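Local atomic coordinates of Non-heme chloroperoxidase CPO-A1 (Streptomyces aureofaciens, PDB entry 1A8Q), a protein that brominates organic substrates without a haem cofactor and may also be the chlorinating enzyme of 7-chlorotetracycline biosynthesis. Residues Gly8-Tyr13 against His59-Trp64; Asp84-Thr89 against Thr109-Ser114; Glu99-Val104 against Lys209-Pro214; Asp157-Phe162 against Gly175-Phe180; Ser164-Gly169 against Asp222-Pro227. All coordinates share one frame; numbering follows the deposited sequence.

Contact 1: Gly8-Tyr13 against His59-Trp64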
# COMPACT_ATOMS: atom_id res chain seq x y z
N GLY A 8 -10.51 -20.70 -0.66
CA GLY A 8 -9.52 -21.72 -0.34
C GLY A 8 -8.10 -21.20 -0.48
O GLY A 8 -7.15 -22.00 -0.38
N VAL A 9 -7.93 -19.90 -0.63
CA VAL A 9 -6.59 -19.32 -0.78
C VAL A 9 -5.99 -19.14 0.61
O VAL A 9 -6.75 -18.79 1.51
CB VAL A 9 -6.66 -18.00 -1.54
CG1 VAL A 9 -5.36 -17.22 -1.53
CG2 VAL A 9 -6.99 -18.34 -3.01
N GLU A 10 -4.69 -19.37 0.78
CA GLU A 10 -4.12 -19.16 2.13
C GLU A 10 -3.44 -17.81 2.17
O GLU A 10 -2.48 -17.54 1.45
CB GLU A 10 -3.11 -20.29 2.41
CG GLU A 10 -3.83 -21.62 2.59
CD GLU A 10 -2.87 -22.75 2.94
OE1 GLU A 10 -1.80 -22.84 2.32
OE2 GLU A 10 -3.20 -23.50 3.88
N ILE A 11 -3.93 -16.92 3.05
CA ILE A 11 -3.33 -15.59 3.18
C ILE A 11 -2.46 -15.61 4.43
O ILE A 11 -2.98 -15.86 5.53
CB ILE A 11 -4.43 -14.53 3.31
CG1 ILE A 11 -5.21 -14.40 1.98
CG2 ILE A 11 -3.88 -13.14 3.68
CD1 ILE A 11 -4.38 -13.99 0.78
N PHE A 12 -1.17 -15.38 4.23
CA PHE A 12 -0.25 -15.40 5.40
C PHE A 12 -0.32 -14.06 6.10
O PHE A 12 -0.37 -13.04 5.41
CB PHE A 12 1.19 -15.61 4.88
CG PHE A 12 2.19 -15.69 6.03
CD1 PHE A 12 2.39 -16.90 6.68
CD2 PHE A 12 2.90 -14.58 6.40
CE1 PHE A 12 3.33 -16.96 7.72
CE2 PHE A 12 3.82 -14.64 7.46
CZ PHE A 12 4.01 -15.84 8.11
N TYR A 13 -0.20 -13.99 7.43
CA TYR A 13 -0.18 -12.69 8.07
C TYR A 13 0.59 -12.78 9.40
O TYR A 13 0.72 -13.87 9.95
CB TYR A 13 -1.58 -12.06 8.33
CG TYR A 13 -2.44 -12.92 9.24
CD1 TYR A 13 -3.12 -14.04 8.83
CD2 TYR A 13 -2.52 -12.52 10.58
CE1 TYR A 13 -3.88 -14.80 9.71
CE2 TYR A 13 -3.31 -13.25 11.48
CZ TYR A 13 -3.96 -14.37 11.04
OH TYR A 13 -4.71 -15.13 11.91
N HIS A 59 4.37 -15.11 1.61
CA HIS A 59 4.10 -16.50 1.92
C HIS A 59 2.65 -16.87 1.70
O HIS A 59 2.21 -17.95 2.14
CB HIS A 59 4.40 -16.80 3.41
CG HIS A 59 5.87 -16.79 3.70
ND1 HIS A 59 6.78 -17.65 3.17
CD2 HIS A 59 6.53 -15.96 4.54
CE1 HIS A 59 8.00 -17.36 3.62
NE2 HIS A 59 7.84 -16.34 4.46
N SER A 60 1.89 -16.01 0.98
CA SER A 60 0.52 -16.43 0.68
C SER A 60 0.49 -17.36 -0.55
O SER A 60 1.49 -17.46 -1.24
CB SER A 60 -0.35 -15.20 0.33
OG SER A 60 -0.53 -14.47 1.54
N THR A 61 -0.63 -18.02 -0.78
CA THR A 61 -0.65 -18.96 -1.96
C THR A 61 -0.19 -18.29 -3.21
O THR A 61 -0.65 -17.21 -3.60
CB THR A 61 -2.08 -19.50 -2.13
OG1 THR A 61 -2.57 -20.04 -0.92
CG2 THR A 61 -2.14 -20.60 -3.20
N PRO A 62 0.68 -18.91 -4.02
CA PRO A 62 1.13 -18.40 -5.28
C PRO A 62 0.06 -18.65 -6.35
O PRO A 62 0.16 -19.55 -7.19
CB PRO A 62 2.41 -19.21 -5.60
CG PRO A 62 2.24 -20.48 -4.83
CD PRO A 62 1.41 -20.15 -3.60
N VAL A 63 -1.02 -17.87 -6.29
CA VAL A 63 -2.17 -18.03 -7.18
C VAL A 63 -1.91 -17.49 -8.57
O VAL A 63 -1.08 -16.63 -8.81
CB VAL A 63 -3.45 -17.35 -6.63
CG1 VAL A 63 -3.88 -17.91 -5.29
CG2 VAL A 63 -3.24 -15.84 -6.51
N TRP A 64 -2.76 -18.03 -9.49
CA TRP A 64 -2.75 -17.53 -10.85
C TRP A 64 -3.74 -16.34 -11.00
O TRP A 64 -3.41 -15.44 -11.77
CB TRP A 64 -3.28 -18.65 -11.81
CG TRP A 64 -3.43 -18.16 -13.22
CD1 TRP A 64 -4.63 -18.03 -13.87
CD2 TRP A 64 -2.43 -17.64 -14.08
NE1 TRP A 64 -4.42 -17.47 -15.12
CE2 TRP A 64 -3.08 -17.22 -15.27
CE3 TRP A 64 -1.04 -17.50 -14.04
CZ2 TRP A 64 -2.39 -16.67 -16.34
CZ3 TRP A 64 -0.34 -16.95 -15.09
CH2 TRP A 64 -1.03 -16.57 -16.26
O HOH W 1 -1.89 -22.57 -0.36

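Contact 2: Asp84-Thr89 against Thr109-Ser114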
# COMPACT_ATOMS: atom_id res chain seq x y z
N ASP A 84 -12.52 -11.47 13.58
CA ASP A 84 -13.61 -10.66 14.10
C ASP A 84 -13.09 -9.35 14.66
O ASP A 84 -13.28 -8.98 15.83
CB ASP A 84 -14.43 -11.44 15.13
CG ASP A 84 -15.75 -10.75 15.41
OD1 ASP A 84 -16.17 -9.82 14.68
OD2 ASP A 84 -16.36 -11.16 16.42
N LEU A 85 -12.38 -8.60 13.82
CA LEU A 85 -11.78 -7.35 14.24
C LEU A 85 -12.75 -6.17 14.13
O LEU A 85 -13.50 -6.07 13.16
CB LEU A 85 -10.58 -7.03 13.35
CG LEU A 85 -9.49 -8.14 13.40
CD1 LEU A 85 -8.38 -7.75 12.44
CD2 LEU A 85 -8.95 -8.26 14.82
N ARG A 86 -12.73 -5.33 15.15
CA ARG A 86 -13.58 -4.14 15.21
C ARG A 86 -12.77 -2.92 15.61
O ARG A 86 -11.70 -3.03 16.24
CB ARG A 86 -14.66 -4.35 16.29
CG ARG A 86 -15.62 -5.51 16.02
CD ARG A 86 -16.53 -5.08 14.88
NE ARG A 86 -17.73 -5.87 14.67
CZ ARG A 86 -18.64 -5.45 13.77
NH1 ARG A 86 -18.44 -4.32 13.12
NH2 ARG A 86 -19.72 -6.17 13.52
N ASP A 87 -13.27 -1.71 15.29
CA ASP A 87 -12.59 -0.47 15.64
C ASP A 87 -11.21 -0.43 15.02
O ASP A 87 -10.25 0.00 15.65
CB ASP A 87 -12.49 -0.30 17.16
CG ASP A 87 -12.54 1.12 17.66
OD1 ASP A 87 -12.97 2.03 16.91
OD2 ASP A 87 -12.19 1.40 18.83
N VAL A 88 -11.14 -0.94 13.78
CA VAL A 88 -9.83 -1.07 13.13
C VAL A 88 -9.33 0.19 12.46
O VAL A 88 -10.09 0.97 11.86
CB VAL A 88 -10.00 -2.18 12.06
CG1 VAL A 88 -8.76 -2.32 11.18
CG2 VAL A 88 -10.42 -3.54 12.61
N THR A 89 -8.02 0.43 12.45
CA THR A 89 -7.44 1.44 11.57
C THR A 89 -6.74 0.67 10.42
O THR A 89 -5.91 -0.16 10.74
CB THR A 89 -6.44 2.33 12.28
OG1 THR A 89 -7.19 3.16 13.21
CG2 THR A 89 -5.77 3.30 11.30
N THR A 109 -17.89 0.66 6.25
CA THR A 109 -16.99 1.04 7.33
C THR A 109 -17.42 0.58 8.71
O THR A 109 -16.85 1.04 9.71
CB THR A 109 -16.82 2.57 7.37
OG1 THR A 109 -18.15 3.15 7.53
CG2 THR A 109 -16.18 3.09 6.10
N GLY A 110 -18.29 -0.43 8.79
CA GLY A 110 -18.79 -0.88 10.09
C GLY A 110 -17.73 -1.39 11.04
O GLY A 110 -17.82 -1.18 12.26
N ARG A 111 -16.67 -2.01 10.51
CA ARG A 111 -15.60 -2.51 11.38
C ARG A 111 -14.48 -1.51 11.56
O ARG A 111 -13.47 -1.81 12.23
CB ARG A 111 -14.97 -3.76 10.72
CG ARG A 111 -15.82 -5.00 10.71
CD ARG A 111 -15.08 -6.21 10.12
NE ARG A 111 -15.93 -7.39 10.21
CZ ARG A 111 -16.16 -8.18 11.22
NH1 ARG A 111 -15.56 -8.02 12.39
NH2 ARG A 111 -16.99 -9.20 11.03
N LEU A 112 -14.59 -0.33 10.96
CA LEU A 112 -13.46 0.58 10.92
C LEU A 112 -13.61 1.82 11.80
O LEU A 112 -14.69 2.41 11.90
CB LEU A 112 -13.17 1.09 9.50
CG LEU A 112 -13.14 0.04 8.37
CD1 LEU A 112 -12.82 0.71 7.04
CD2 LEU A 112 -12.08 -1.02 8.72
N ARG A 113 -12.49 2.23 12.33
CA ARG A 113 -12.40 3.49 13.07
C ARG A 113 -11.85 4.58 12.18
O ARG A 113 -12.35 5.72 12.21
CB ARG A 113 -11.46 3.32 14.27
CG ARG A 113 -11.32 4.67 15.01
CD ARG A 113 -10.68 4.32 16.35
NE ARG A 113 -10.91 5.31 17.35
CZ ARG A 113 -10.94 5.12 18.66
NH1 ARG A 113 -10.80 3.93 19.21
NH2 ARG A 113 -11.19 6.21 19.39
N SER A 114 -10.76 4.31 11.45
CA SER A 114 -10.08 5.34 10.69
C SER A 114 -9.17 4.68 9.62
O SER A 114 -9.07 3.46 9.62
CB SER A 114 -9.23 6.26 11.58
OG SER A 114 -8.35 5.43 12.37
O HOH W 2 -16.05 -0.99 14.49

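Contact 3: Glu99-Val104 against Lys209-Pro214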
# COMPACT_ATOMS: atom_id res chain seq x y z
N GLU A 99 -6.79 -1.40 -2.44
CA GLU A 99 -7.43 -2.43 -1.64
C GLU A 99 -8.25 -1.82 -0.51
O GLU A 99 -9.37 -2.28 -0.23
CB GLU A 99 -6.33 -3.39 -1.09
CG GLU A 99 -6.87 -4.50 -0.18
CD GLU A 99 -5.77 -5.50 0.21
OE1 GLU A 99 -4.95 -5.82 -0.67
OE2 GLU A 99 -5.77 -5.91 1.37
N LEU A 100 -7.71 -0.80 0.13
CA LEU A 100 -8.39 -0.11 1.24
C LEU A 100 -9.65 0.60 0.69
O LEU A 100 -10.72 0.32 1.21
CB LEU A 100 -7.44 0.91 1.84
CG LEU A 100 -7.81 1.45 3.24
CD1 LEU A 100 -6.62 2.25 3.82
CD2 LEU A 100 -8.99 2.39 3.15
N ALA A 101 -9.46 1.32 -0.39
CA ALA A 101 -10.64 2.04 -0.97
C ALA A 101 -11.71 1.10 -1.42
O ALA A 101 -12.93 1.29 -1.17
CB ALA A 101 -10.11 2.90 -2.10
N ARG A 102 -11.37 0.02 -2.12
CA ARG A 102 -12.39 -0.90 -2.62
C ARG A 102 -13.00 -1.70 -1.50
O ARG A 102 -14.17 -2.05 -1.56
CB ARG A 102 -11.79 -1.77 -3.76
CG ARG A 102 -12.81 -2.75 -4.32
CD ARG A 102 -13.99 -2.07 -5.02
NE ARG A 102 -13.56 -0.95 -5.82
CZ ARG A 102 -13.15 -1.04 -7.09
NH1 ARG A 102 -13.13 -2.23 -7.67
NH2 ARG A 102 -12.78 0.08 -7.71
N TYR A 103 -12.28 -1.98 -0.38
CA TYR A 103 -12.89 -2.56 0.80
C TYR A 103 -14.00 -1.63 1.35
O TYR A 103 -15.08 -2.16 1.63
CB TYR A 103 -11.80 -2.82 1.89
CG TYR A 103 -12.46 -3.36 3.15
CD1 TYR A 103 -12.80 -4.68 3.35
CD2 TYR A 103 -12.74 -2.43 4.15
CE1 TYR A 103 -13.43 -5.08 4.53
CE2 TYR A 103 -13.36 -2.81 5.32
CZ TYR A 103 -13.70 -4.12 5.50
OH TYR A 103 -14.32 -4.48 6.67
N VAL A 104 -13.72 -0.35 1.44
CA VAL A 104 -14.79 0.57 1.92
C VAL A 104 -15.97 0.54 0.95
O VAL A 104 -17.16 0.46 1.35
CB VAL A 104 -14.21 1.96 2.12
CG1 VAL A 104 -15.30 3.03 2.33
CG2 VAL A 104 -13.30 1.96 3.36
N LYS A 209 -15.65 8.62 -2.13
CA LYS A 209 -16.79 9.43 -1.65
C LYS A 209 -17.61 8.69 -0.60
O LYS A 209 -18.45 9.29 0.11
CB LYS A 209 -17.65 9.79 -2.87
CG LYS A 209 -17.05 10.76 -3.88
CD LYS A 209 -17.99 10.86 -5.09
CE LYS A 209 -17.50 11.83 -6.14
NZ LYS A 209 -18.50 11.88 -7.28
N LYS A 210 -17.47 7.38 -0.43
CA LYS A 210 -18.15 6.60 0.57
C LYS A 210 -17.42 6.57 1.91
O LYS A 210 -17.98 5.98 2.85
CB LYS A 210 -18.39 5.17 0.08
CG LYS A 210 -19.24 5.20 -1.19
CD LYS A 210 -19.66 3.80 -1.61
CE LYS A 210 -21.03 3.88 -2.31
NZ LYS A 210 -22.10 4.02 -1.27
N PHE A 211 -16.26 7.18 2.01
CA PHE A 211 -15.53 7.20 3.29
C PHE A 211 -16.33 8.07 4.27
O PHE A 211 -16.85 9.11 3.83
CB PHE A 211 -14.14 7.77 3.10
CG PHE A 211 -13.06 6.80 2.63
CD1 PHE A 211 -13.25 6.05 1.50
CD2 PHE A 211 -11.86 6.75 3.32
CE1 PHE A 211 -12.25 5.18 1.05
CE2 PHE A 211 -10.86 5.88 2.88
CZ PHE A 211 -11.06 5.11 1.75
N ASP A 212 -16.45 7.63 5.49
CA ASP A 212 -17.15 8.43 6.50
C ASP A 212 -16.41 8.29 7.83
O ASP A 212 -17.02 8.17 8.91
CB ASP A 212 -18.60 7.96 6.59
CG ASP A 212 -18.83 6.53 7.00
OD1 ASP A 212 -17.87 5.73 7.09
OD2 ASP A 212 -19.98 6.13 7.28
N ILE A 213 -15.12 7.97 7.74
CA ILE A 213 -14.26 7.82 8.92
C ILE A 213 -13.08 8.75 8.77
O ILE A 213 -12.74 9.12 7.64
CB ILE A 213 -13.72 6.37 9.02
CG1 ILE A 213 -13.01 5.96 7.71
CG2 ILE A 213 -14.86 5.41 9.36
CD1 ILE A 213 -12.42 4.55 7.81
N PRO A 214 -12.42 9.18 9.84
CA PRO A 214 -11.28 10.08 9.76
C PRO A 214 -10.22 9.41 8.87
O PRO A 214 -10.01 8.22 9.08
CB PRO A 214 -10.78 10.21 11.20
CG PRO A 214 -11.88 9.74 12.05
CD PRO A 214 -12.80 8.87 11.24

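Contact 4: Asp157-Phe162 against Gly175-Phe180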
# COMPACT_ATOMS: atom_id res chain seq x y z
N ASP A 157 16.74 -2.63 -10.61
CA ASP A 157 16.70 -1.32 -11.26
C ASP A 157 15.55 -0.45 -10.73
O ASP A 157 15.73 0.77 -10.61
CB ASP A 157 16.50 -1.52 -12.77
CG ASP A 157 17.68 -2.22 -13.44
OD1 ASP A 157 18.79 -2.24 -12.93
OD2 ASP A 157 17.47 -2.73 -14.56
N THR A 158 14.43 -1.05 -10.44
CA THR A 158 13.25 -0.33 -9.94
C THR A 158 13.46 0.22 -8.54
O THR A 158 12.84 1.26 -8.23
CB THR A 158 12.07 -1.30 -9.95
OG1 THR A 158 11.90 -1.67 -11.34
CG2 THR A 158 10.78 -0.66 -9.45
N ALA A 159 14.30 -0.44 -7.75
CA ALA A 159 14.52 0.09 -6.37
C ALA A 159 15.06 1.50 -6.39
O ALA A 159 14.77 2.28 -5.45
CB ALA A 159 15.47 -0.84 -5.63
N GLU A 160 15.83 1.90 -7.39
CA GLU A 160 16.38 3.25 -7.48
C GLU A 160 15.27 4.31 -7.52
O GLU A 160 15.30 5.22 -6.70
CB GLU A 160 17.24 3.43 -8.74
CG GLU A 160 18.42 2.46 -8.79
CD GLU A 160 19.43 2.72 -7.67
OE1 GLU A 160 19.71 3.89 -7.35
OE2 GLU A 160 19.97 1.74 -7.10
N GLY A 161 14.29 4.12 -8.39
CA GLY A 161 13.18 5.08 -8.44
C GLY A 161 12.29 4.97 -7.20
O GLY A 161 11.72 5.98 -6.74
N PHE A 162 12.07 3.75 -6.71
CA PHE A 162 11.15 3.55 -5.59
C PHE A 162 11.61 4.37 -4.38
O PHE A 162 10.78 4.91 -3.65
CB PHE A 162 11.15 2.06 -5.25
CG PHE A 162 10.05 1.58 -4.35
CD1 PHE A 162 10.23 1.58 -2.99
CD2 PHE A 162 8.89 1.06 -4.91
CE1 PHE A 162 9.21 1.10 -2.15
CE2 PHE A 162 7.90 0.55 -4.09
CZ PHE A 162 8.09 0.60 -2.73
N GLY A 175 21.34 -1.85 1.69
CA GLY A 175 20.42 -2.79 2.33
C GLY A 175 18.97 -2.57 1.94
O GLY A 175 18.19 -3.52 1.84
N ASN A 176 18.49 -1.32 1.86
CA ASN A 176 17.10 -1.06 1.50
C ASN A 176 16.83 -1.67 0.10
O ASN A 176 15.75 -2.25 -0.08
CB ASN A 176 16.86 0.47 1.38
CG ASN A 176 16.56 1.19 2.68
OD1 ASN A 176 17.14 2.24 2.94
ND2 ASN A 176 15.65 0.70 3.52
N LYS A 177 17.75 -1.44 -0.78
CA LYS A 177 17.58 -1.93 -2.17
C LYS A 177 17.61 -3.45 -2.21
O LYS A 177 16.83 -4.08 -2.94
CB LYS A 177 18.65 -1.34 -3.08
CG LYS A 177 18.74 0.17 -3.15
CD LYS A 177 20.00 0.62 -3.93
CE LYS A 177 20.13 2.14 -3.75
NZ LYS A 177 21.19 2.70 -4.66
N ASP A 178 18.53 -4.04 -1.43
CA ASP A 178 18.60 -5.49 -1.38
C ASP A 178 17.34 -6.09 -0.77
O ASP A 178 16.85 -7.13 -1.18
CB ASP A 178 19.83 -5.98 -0.61
CG ASP A 178 21.13 -5.67 -1.34
OD1 ASP A 178 21.20 -5.37 -2.53
OD2 ASP A 178 22.17 -5.61 -0.64
N ALA A 179 16.78 -5.43 0.26
CA ALA A 179 15.55 -5.95 0.86
C ALA A 179 14.33 -5.85 -0.07
O ALA A 179 13.43 -6.70 -0.03
CB ALA A 179 15.27 -5.21 2.17
N PHE A 180 14.30 -4.77 -0.86
CA PHE A 180 13.27 -4.60 -1.88
C PHE A 180 13.30 -5.82 -2.83
O PHE A 180 12.25 -6.43 -3.06
CB PHE A 180 13.55 -3.29 -2.64
CG PHE A 180 12.54 -3.00 -3.74
CD1 PHE A 180 11.40 -2.26 -3.46
CD2 PHE A 180 12.79 -3.41 -5.04
CE1 PHE A 180 10.50 -1.99 -4.49
CE2 PHE A 180 11.89 -3.12 -6.06
CZ PHE A 180 10.75 -2.41 -5.77

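Contact 5: Ser164-Gly169 against Asp222-Pro227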
# COMPACT_ATOMS: atom_id res chain seq x y z
N SER A 164 13.85 7.00 -4.59
CA SER A 164 14.46 8.25 -5.03
C SER A 164 15.93 8.26 -4.68
O SER A 164 16.55 9.25 -4.26
CB SER A 164 13.79 9.50 -4.38
OG SER A 164 12.45 9.53 -4.84
N ALA A 165 16.61 7.14 -5.02
CA ALA A 165 18.01 6.99 -4.61
C ALA A 165 18.96 7.71 -5.55
O ALA A 165 20.19 7.63 -5.41
CB ALA A 165 18.30 5.48 -4.57
N ASN A 166 18.42 8.38 -6.55
CA ASN A 166 19.20 9.23 -7.44
C ASN A 166 19.45 10.61 -6.84
O ASN A 166 20.22 11.38 -7.43
CB ASN A 166 18.49 9.36 -8.80
CG ASN A 166 16.99 9.43 -8.67
OD1 ASN A 166 16.40 10.15 -7.86
ND2 ASN A 166 16.31 8.63 -9.50
N ARG A 167 18.83 10.94 -5.72
CA ARG A 167 19.06 12.27 -5.15
C ARG A 167 20.32 12.31 -4.32
O ARG A 167 20.48 11.49 -3.42
CB ARG A 167 17.87 12.69 -4.29
CG ARG A 167 16.56 12.56 -5.04
CD ARG A 167 16.57 13.53 -6.22
NE ARG A 167 15.20 13.77 -6.66
CZ ARG A 167 14.94 14.35 -7.84
NH1 ARG A 167 15.95 14.67 -8.64
NH2 ARG A 167 13.69 14.62 -8.18
N PRO A 168 21.24 13.20 -4.67
CA PRO A 168 22.47 13.37 -3.92
C PRO A 168 22.18 13.52 -2.44
O PRO A 168 21.22 14.20 -2.07
CB PRO A 168 23.05 14.68 -4.46
CG PRO A 168 22.47 14.81 -5.82
CD PRO A 168 21.10 14.19 -5.77
N GLY A 169 22.99 12.89 -1.59
CA GLY A 169 22.79 13.02 -0.15
C GLY A 169 21.60 12.31 0.45
O GLY A 169 21.18 12.63 1.58
N ASP A 222 8.59 14.00 -3.60
CA ASP A 222 9.55 13.49 -4.56
C ASP A 222 9.24 12.01 -4.88
O ASP A 222 10.15 11.17 -5.03
CB ASP A 222 10.99 13.65 -4.07
CG ASP A 222 11.99 13.37 -5.17
OD1 ASP A 222 11.71 13.66 -6.35
OD2 ASP A 222 13.05 12.77 -4.89
N ASP A 223 7.95 11.71 -4.90
CA ASP A 223 7.52 10.32 -5.20
C ASP A 223 7.59 10.14 -6.72
O ASP A 223 6.81 10.68 -7.51
CB ASP A 223 6.14 10.09 -4.60
CG ASP A 223 5.72 8.65 -4.62
OD1 ASP A 223 6.09 7.96 -5.61
OD2 ASP A 223 5.03 8.23 -3.68
N GLN A 224 8.54 9.28 -7.10
CA GLN A 224 8.79 9.04 -8.54
C GLN A 224 7.99 7.87 -9.06
O GLN A 224 8.18 7.44 -10.22
CB GLN A 224 10.30 8.78 -8.70
CG GLN A 224 11.19 9.95 -8.35
CD GLN A 224 12.68 9.69 -8.44
OE1 GLN A 224 13.10 8.79 -9.17
NE2 GLN A 224 13.49 10.46 -7.72
N VAL A 225 7.09 7.31 -8.27
CA VAL A 225 6.29 6.14 -8.66
C VAL A 225 4.81 6.54 -8.73
O VAL A 225 4.11 6.22 -9.72
CB VAL A 225 6.46 4.99 -7.66
CG1 VAL A 225 5.64 3.74 -8.02
CG2 VAL A 225 7.94 4.57 -7.55
N VAL A 226 4.31 7.22 -7.70
CA VAL A 226 2.91 7.62 -7.58
C VAL A 226 2.90 9.13 -7.42
O VAL A 226 3.21 9.66 -6.37
CB VAL A 226 2.24 6.90 -6.41
CG1 VAL A 226 0.78 7.33 -6.22
CG2 VAL A 226 2.27 5.37 -6.62
N PRO A 227 2.57 9.87 -8.47
CA PRO A 227 2.75 11.32 -8.46
C PRO A 227 1.79 12.02 -7.52
O PRO A 227 0.59 11.82 -7.61
CB PRO A 227 2.52 11.74 -9.91
CG PRO A 227 1.68 10.64 -10.48
CD PRO A 227 2.24 9.38 -9.84
O HOH W 3 10.31 7.85 -5.24

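Contact 1: Gly8-Tyr13 against His59-Trp64
Thr61 and Ser60 use their side-chain hydroxyls where a neighbouring strand would use backbone carbonyls, each accepting an N-H from the strand that passes them. The strand, 10-16, belongs to the N-terminal, antiparallel part of the central sheet of an alpha/beta hydrolase fold, and 59-64 is an irregular loop running roughly antiparallel to it. Glu10 N donates to Thr61 OG1 at 2.8 Å. Thr61 N returns a bond to Glu10 O at 2.9 Å. Phe12 N donates to Ser60 OG, also at 2.9 Å. Chi1 of -53° sets Thr61 OG1 beside its own backbone N, where it faces Glu10 N. Ser60 OG is also bonded to the carbonyl O of Asp53, so the small buried hydroxyl links strand and loop to the residue just after strand 48-52. A water joins Thr61 OG1 to Glu10 OE1, an exposed carboxylate suited to the solvent-facing margin. The short branches of Val9 and Val63 cross at about a right angle, with CG2 of Val9 3.9 Å from CG1 of Val63. Phe12 offers a broad surface to His59: the imidazole edge is turned to the phenyl face, ring centroids 5.1 Å apart and planes at 64°. His59 CB adds a CH-pi contact over that ring, lying 3.6 Å from Phe12 CG.

Contact 2: Asp84-Thr89 against Thr109-Ser114
Arg111 NH1 is shared by two oxygens, Asp84 OD1 at 3.0 Å and Leu85 O at 2.9 Å, both in the guanidinium plane. Asp84 OD1 uses its anti lone pair in this salt bridge, whereas the carbonyl of Leu85 receives its donor from above its plane. The guanidinium of Arg86 lies flat on that of Arg111, offset toward the rim, with planes at 29°. Asp87 and Arg113 run side by side and join through OD2 and NH1 at 2.9 Å, while Thr89 OG1 donates to Ser114 OG at 2.7 Å. The backbones pair as parallel strands of a beta-alpha-beta unit whose crossover is helix 96-107. Val88 N donates to Arg111 O; Val88 O takes Arg113 N at 2.8 Å and, weakly, Ser114 N at 3.4 Å, because a beta bulge shifts the register by one residue. Val88 and Leu112 put branched apolar chains on the same side of this pair. Further out, Arg111 packs on Leu80 and Tyr103, Asp84 has the positive phi of a Schellman motif ending helix 69-82, Arg20 bonds Thr89 OG1, and the Lys274 carboxylate pairs with Arg113 NE. The two stacked arginines would repel, a cost that the carboxylate of Asp84 probably offsets in part.

Contact 3: Glu99-Val104 against Lys209-Pro214
Phe211 reaches from a loop before strand 215-220 to the helix 96-107, which follows the nucleophile elbow of the alpha/beta hydrolase fold and its catalytic Ser94. From CB the ring is directed by a first torsion that leaves CG anti to the carbonyl carbon (chi1 -84°). Past CG, the CD1 atom meets Val104 CG1 at 3.7 Å. CE1 is next, 3.9 Å from Val104 CB and 4.1 Å from Ala101 CA; the helix backbone is met here at the ring edge, near its plane, where alanine brings little bulk of its own. At the tip, CZ lies 3.7 Å from Leu100 CD2, and CE2 touches the same methyl at 4.0 Å. Val104 CG2 stands over one face, offset toward the rim. Leu100, Ala101 and Val104 thus line one side of the helix with apolar surface, and the ring touches all three, Val104 reaching one face through CG2 and CD1 through CG1. The side-chain packing is apolar and largely buried. Beyond it, Leu100 and Val104 also pack on strand 112-118, through Leu117 and Leu112, and the ring touches Ile239. Lys210 meets Val104 CG1 mainly through its backbone, the carbonyl O lying 4.0 Å away.

Contact 4: Asp157-Phe162 against Gly175-Phe180
The segments 157-162 and 175-180 belong to two helices whose axes approach to 9.3 Å with their directions 122° apart, the CA atoms of Ala159 and Lys177 being the nearest pair across them. They lie in the helical cap inserted over the active site, as in many alpha/beta hydrolases. The small Ala159 suits this nearest point: its CB is 4.1 Å from Lys177 CB and 3.8 Å from Phe180 CD2, and its CA lies over one face of the Phe180 ring. Chi1 of 180° carries Phe180 CG anti to the backbone N, and the ring edge faces Phe162, with CE1 over the centre of that ring. The centroids are 4.7 Å apart. Phe162 in turn meets the catalytic His252 edge-to-face, so the aromatic pair borders the triad. At the more exposed margin the bent Glu160 and the extended Lys177 form a salt bridge. Its shorter bond joins Lys177 NZ to Glu160 OE2 on the syn side at 2.9 Å, and its weak one reaches OE1 at 3.3 Å.

Contact 5: Ser164-Gly169 against Asp222-Pro227
Chi1 of 37° sets Asn166 CG between the backbone N and the carbonyl carbon, and chi2 of 177° carries Gln224 CD outward from its backbone. Their amides reach toward each other tip to tip, nearly coplanar, and exchange a reciprocal pair of bonds: Gln224 NE2 to Asn166 OD1 at 2.9 Å, and Asn166 ND2 to Gln224 OE1 at 3.2 Å, each on a carbonyl lone pair. Arg167, bent at chi2, holds Asp222 in a side-on, two-nitrogen salt bridge, NE meeting OD2 from above the carboxylate plane at 3.0 Å and NH2 reaching OD1 at 2.9 Å. The carboxylate and guanidinium planes are 27° apart. This pairing ties the beta turn that follows cap helix 137-162 to the loop after strand 215-220, where the alpha/beta hydrolase fold carries its triad acid, Asp223. Its OD1 accepts from Val225 N in an Asx turn and from Val226 N in the wider Asx motif, leaving OD2 to bond His252 ND1. Ser164, with the positive phi of a Schellman motif, closes the helix and donates from OG to Asp222 O at 2.8 Å, nearly in line with the carbonyl bond. A water donates to Ser164 OG at 2.7 Å and accepts from Gln224 N.

How the contacts relate
The five contacts form two touching pairs and one outlier. Contacts 2 and 3 have centres about 11 Å apart and are linked through helix 96-107, which connects the strands of contact 2 and carries one side of contact 3; Thr109 OG1 and Asp212 OD1, 2.6 Å apart, probably bond. Contacts 4 and 5, centres about 12 Å apart, join where helix 137-162 ends: Glu160 O probably accepts from Ala165 N at 2.9 Å. This second pair flanks the triad, with Phe162 about 3 Å from His252 between side chains and Asp223 within contact 5. Leu100 of contact 3 is about 11 Å from Ser94. Contact 1 touches none of the others and lies away from the triad.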